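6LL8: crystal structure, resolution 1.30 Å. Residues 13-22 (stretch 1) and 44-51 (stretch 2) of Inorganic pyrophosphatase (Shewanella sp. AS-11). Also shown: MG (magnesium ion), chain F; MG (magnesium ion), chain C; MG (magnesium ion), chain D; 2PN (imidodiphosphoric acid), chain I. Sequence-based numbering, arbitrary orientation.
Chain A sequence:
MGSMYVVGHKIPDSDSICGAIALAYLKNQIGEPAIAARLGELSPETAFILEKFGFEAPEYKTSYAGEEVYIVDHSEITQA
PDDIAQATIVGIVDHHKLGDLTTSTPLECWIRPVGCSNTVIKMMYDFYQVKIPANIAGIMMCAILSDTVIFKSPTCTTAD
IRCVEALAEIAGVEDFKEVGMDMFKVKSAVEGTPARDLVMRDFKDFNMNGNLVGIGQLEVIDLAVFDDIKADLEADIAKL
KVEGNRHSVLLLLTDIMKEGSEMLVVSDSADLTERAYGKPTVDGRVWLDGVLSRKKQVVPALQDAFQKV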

# COMPACT_ATOMS: atom_id res chain seq x y z
N ASP A 13 -3.72 2.96 -1.91
CA ASP A 13 -3.23 3.84 -0.85
C ASP A 13 -2.52 5.04 -1.46
O ASP A 13 -2.49 5.22 -2.69
CB ASP A 13 -2.38 3.05 0.11
CG ASP A 13 -1.22 2.32 -0.55
OD1 ASP A 13 -0.88 2.59 -1.73
OD2 ASP A 13 -0.61 1.43 0.10
N SER A 14 -1.95 5.88 -0.63
CA SER A 14 -1.32 7.11 -1.10
C SER A 14 -0.19 6.80 -2.06
O SER A 14 -0.01 7.55 -3.04
CB SER A 14 -0.89 7.98 0.05
OG SER A 14 -2.00 8.37 0.81
N ASP A 15 0.64 5.82 -1.79
CA ASP A 15 1.72 5.49 -2.72
C ASP A 15 1.17 5.14 -4.09
O ASP A 15 1.67 5.63 -5.11
CB ASP A 15 2.54 4.35 -2.14
CG ASP A 15 3.88 4.04 -2.76
OD1 ASP A 15 4.45 4.97 -3.40
OD2 ASP A 15 4.40 2.92 -2.54
N SER A 16 0.15 4.32 -4.15
CA SER A 16 -0.46 3.91 -5.42
C SER A 16 -1.08 5.11 -6.15
O SER A 16 -1.04 5.14 -7.38
CB SER A 16 -1.49 2.82 -5.21
OG SER A 16 -0.91 1.53 -5.13
N ILE A 17 -1.74 6.00 -5.45
CA ILE A 17 -2.42 7.16 -6.08
C ILE A 17 -1.38 8.19 -6.48
O ILE A 17 -1.33 8.65 -7.63
CB ILE A 17 -3.49 7.75 -5.15
CG1 ILE A 17 -4.60 6.73 -4.91
CG2 ILE A 17 -3.99 9.07 -5.68
CD1 ILE A 17 -5.40 6.31 -6.12
N CYS A 18 -0.57 8.61 -5.52
CA CYS A 18 0.42 9.67 -5.77
C CYS A 18 1.46 9.19 -6.76
O CYS A 18 1.93 9.98 -7.58
CB CYS A 18 1.06 10.13 -4.46
SG CYS A 18 -0.17 10.85 -3.32
N GLY A 19 1.85 7.93 -6.65
CA GLY A 19 2.80 7.39 -7.62
C GLY A 19 2.26 7.33 -9.03
O GLY A 19 2.98 7.61 -9.99
N ALA A 20 0.98 7.00 -9.19
CA ALA A 20 0.38 7.02 -10.54
C ALA A 20 0.43 8.45 -11.11
O ALA A 20 0.78 8.63 -12.29
CB ALA A 20 -1.01 6.49 -10.50
N ILE A 21 0.09 9.44 -10.31
CA ILE A 21 0.11 10.85 -10.76
C ILE A 21 1.55 11.22 -11.11
O ILE A 21 1.81 11.81 -12.17
CB ILE A 21 -0.45 11.77 -9.67
CG1 ILE A 21 -1.94 11.51 -9.45
CG2 ILE A 21 -0.20 13.23 -10.03
CD1 ILE A 21 -2.53 12.21 -8.26
N ALA A 22 2.49 10.91 -10.23
CA ALA A 22 3.88 11.34 -10.41
C ALA A 22 4.51 10.66 -11.62
O ALA A 22 5.23 11.31 -12.41
CB ALA A 22 4.67 11.05 -9.16
N PRO A 44 -9.30 8.44 3.30
CA PRO A 44 -9.20 9.79 3.87
C PRO A 44 -7.80 10.38 3.84
O PRO A 44 -7.65 11.57 3.56
CB PRO A 44 -9.78 9.64 5.27
CG PRO A 44 -10.78 8.49 5.12
CD PRO A 44 -10.10 7.53 4.15
N GLU A 45 -6.79 9.56 4.13
CA GLU A 45 -5.40 10.07 4.11
C GLU A 45 -5.06 10.57 2.72
O GLU A 45 -4.46 11.66 2.55
CB GLU A 45 -4.43 8.96 4.52
CG GLU A 45 -2.99 9.40 4.56
CD GLU A 45 -1.90 8.39 4.34
OE1 GLU A 45 -1.78 7.85 3.29
OE2 GLU A 45 -1.12 8.29 5.24
N THR A 46 -5.36 9.79 1.69
CA THR A 46 -4.99 10.20 0.32
C THR A 46 -5.77 11.44 -0.08
O THR A 46 -5.23 12.33 -0.73
CB THR A 46 -5.19 9.08 -0.70
OG1 THR A 46 -4.51 7.91 -0.22
CG2 THR A 46 -4.65 9.47 -2.05
N ALA A 47 -7.05 11.52 0.28
CA ALA A 47 -7.84 12.72 -0.03
C ALA A 47 -7.17 13.94 0.60
O ALA A 47 -7.13 15.01 -0.01
CB ALA A 47 -9.26 12.53 0.43
N PHE A 48 -6.70 13.80 1.84
CA PHE A 48 -6.01 14.88 2.56
C PHE A 48 -4.80 15.33 1.78
O PHE A 48 -4.54 16.54 1.61
CB PHE A 48 -5.69 14.40 3.97
CG PHE A 48 -4.86 15.34 4.80
CD1 PHE A 48 -5.47 16.29 5.57
CD2 PHE A 48 -3.47 15.27 4.82
CE1 PHE A 48 -4.73 17.18 6.33
CE2 PHE A 48 -2.72 16.15 5.60
CZ PHE A 48 -3.37 17.08 6.36
N ILE A 49 -3.99 14.38 1.33
CA ILE A 49 -2.74 14.72 0.60
C ILE A 49 -3.08 15.46 -0.71
O ILE A 49 -2.47 16.49 -1.03
CB ILE A 49 -1.94 13.44 0.32
CG1 ILE A 49 -1.41 12.81 1.61
CG2 ILE A 49 -0.82 13.71 -0.68
CD1 ILE A 49 -0.91 11.38 1.41
N LEU A 50 -4.02 14.91 -1.47
CA LEU A 50 -4.34 15.52 -2.77
C LEU A 50 -4.93 16.91 -2.56
O LEU A 50 -4.62 17.81 -3.34
CB LEU A 50 -5.27 14.64 -3.61
CG LEU A 50 -4.71 13.30 -4.06
CD1 LEU A 50 -5.56 12.73 -5.18
CD2 LEU A 50 -3.24 13.33 -4.49
N GLU A 51 -5.76 17.10 -1.56
CA GLU A 51 -6.35 18.42 -1.33
C GLU A 51 -5.24 19.40 -0.95
O GLU A 51 -5.23 20.56 -1.43
CB GLU A 51 -7.45 18.35 -0.27
CG GLU A 51 -8.16 19.69 -0.07
CD GLU A 51 -7.47 20.82 0.68
OE1 GLU A 51 -6.56 20.57 1.47
OE2 GLU A 51 -7.92 21.99 0.46
MG MG F . 1.33 2.33 1.23
MG MG C . 0.53 0.69 -1.47
MG MG D . 3.94 1.31 -1.26
P1 2PN I . 2.35 -0.68 0.64
O1 2PN I . 1.31 -0.81 -0.46
O2 2PN I . 1.88 0.19 1.78
O3 2PN I . 3.69 -0.21 0.08
N1 2PN I . 2.60 -2.19 1.24
P2 2PN I . 2.24 -2.96 2.66
O4 2PN I . 1.54 -4.24 2.22
O5 2PN I . 1.32 -2.07 3.46
O6 2PN I . 3.55 -3.24 3.36
O HOH W 1 -1.67 5.44 2.68
O HOH W 2 0.69 4.64 0.98
O HOH W 3 0.53 2.06 3.45

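Both stretches are helical. Residues 14–22 form one helix, with D13 just ahead of it, and residues 44–51 form the other; both helices continue later in the chain. Their N-to-C directions differ by 33°, and the axes approach to 9.9 Å. The register advances in step: S14 CA lies 5.0 Å from T46 CA, while C18 CA and L50 CA, one helical turn further along each, are 8.1 Å apart. The spacing therefore widens toward the C-terminal ends, and the side chains follow: polar side chains S14, E45 and T46 gather where the backbones are near, and the contact is apolar where they separate.

Ahead of the first helix, D13 holds the N-cap position. Its OD1 accepts from S16 N at 3.1 Å, satisfying an amide that has no helical carbonyl to bond. The same carboxylate serves the metal site, with D13 OD1 and D13 OD2 binding one magnesium (chain C) at 2.4 and 2.1 Å and D13 OD2 binding a second (chain F) at 2.4 Å. D15, whose CA-to-CB bond points away from the second helix, binds a third magnesium (chain D) through D15 OD2 at 2.1 Å. All three ions also bind the imidodiphosphoric acid, so the helix start serves ligand and neighbouring helix together.

At the close end, S14 is the polar hub. Its CA-to-CB bond points toward the second helix, and its m rotamer places OG where S14 OG donates to E45 OE1 at a short 2.5 Å. T46 OG1 lies 2.8 Å from S14 OG, a hydrogen-bonding distance, although the T46 proton has another acceptor within reach. Serine suits this spot because its short side chain brings a hydroxyl into the gap where the backbones are nearest. E45 reaches it from the preceding position with chi1 and chi2 both t and chi3 at 65°. Burying a carboxylate requires partners: beyond S14, E45 OE1 accepts from water 1 at 2.5 Å, and E45 OE2 is hydrogen-bonded elsewhere in the structure.

T46 joins the polar and apolar parts of the contact. While its hydroxyl faces S14, its methyl packs against isoleucine, with T46 CG2 3.7 Å from I17 CG2. I49 also borders the polar cluster, its CD1 lying 3.3 Å from S14 OG, while I49 CG2 meets C18 SG at 3.9 Å. Thus each branch of I49 has its own neighbour on the first helix.

Further along, L50 fills the wider gap. Its CA-to-CB bond points sideways, but the end of the side chain comes nearer: L50 CD1 lies 4.0 Å from I17 CG2, and L50 CD2 lies 4.1 Å from C18 SG and 4.0 Å from I21 CD1. One leucine thereby touches three residues on successive parts of the first helix. G19, A20 and A22 take no part. The contact buries 311 Å² in all, a modest area combining a compact polar cluster with apolar packing.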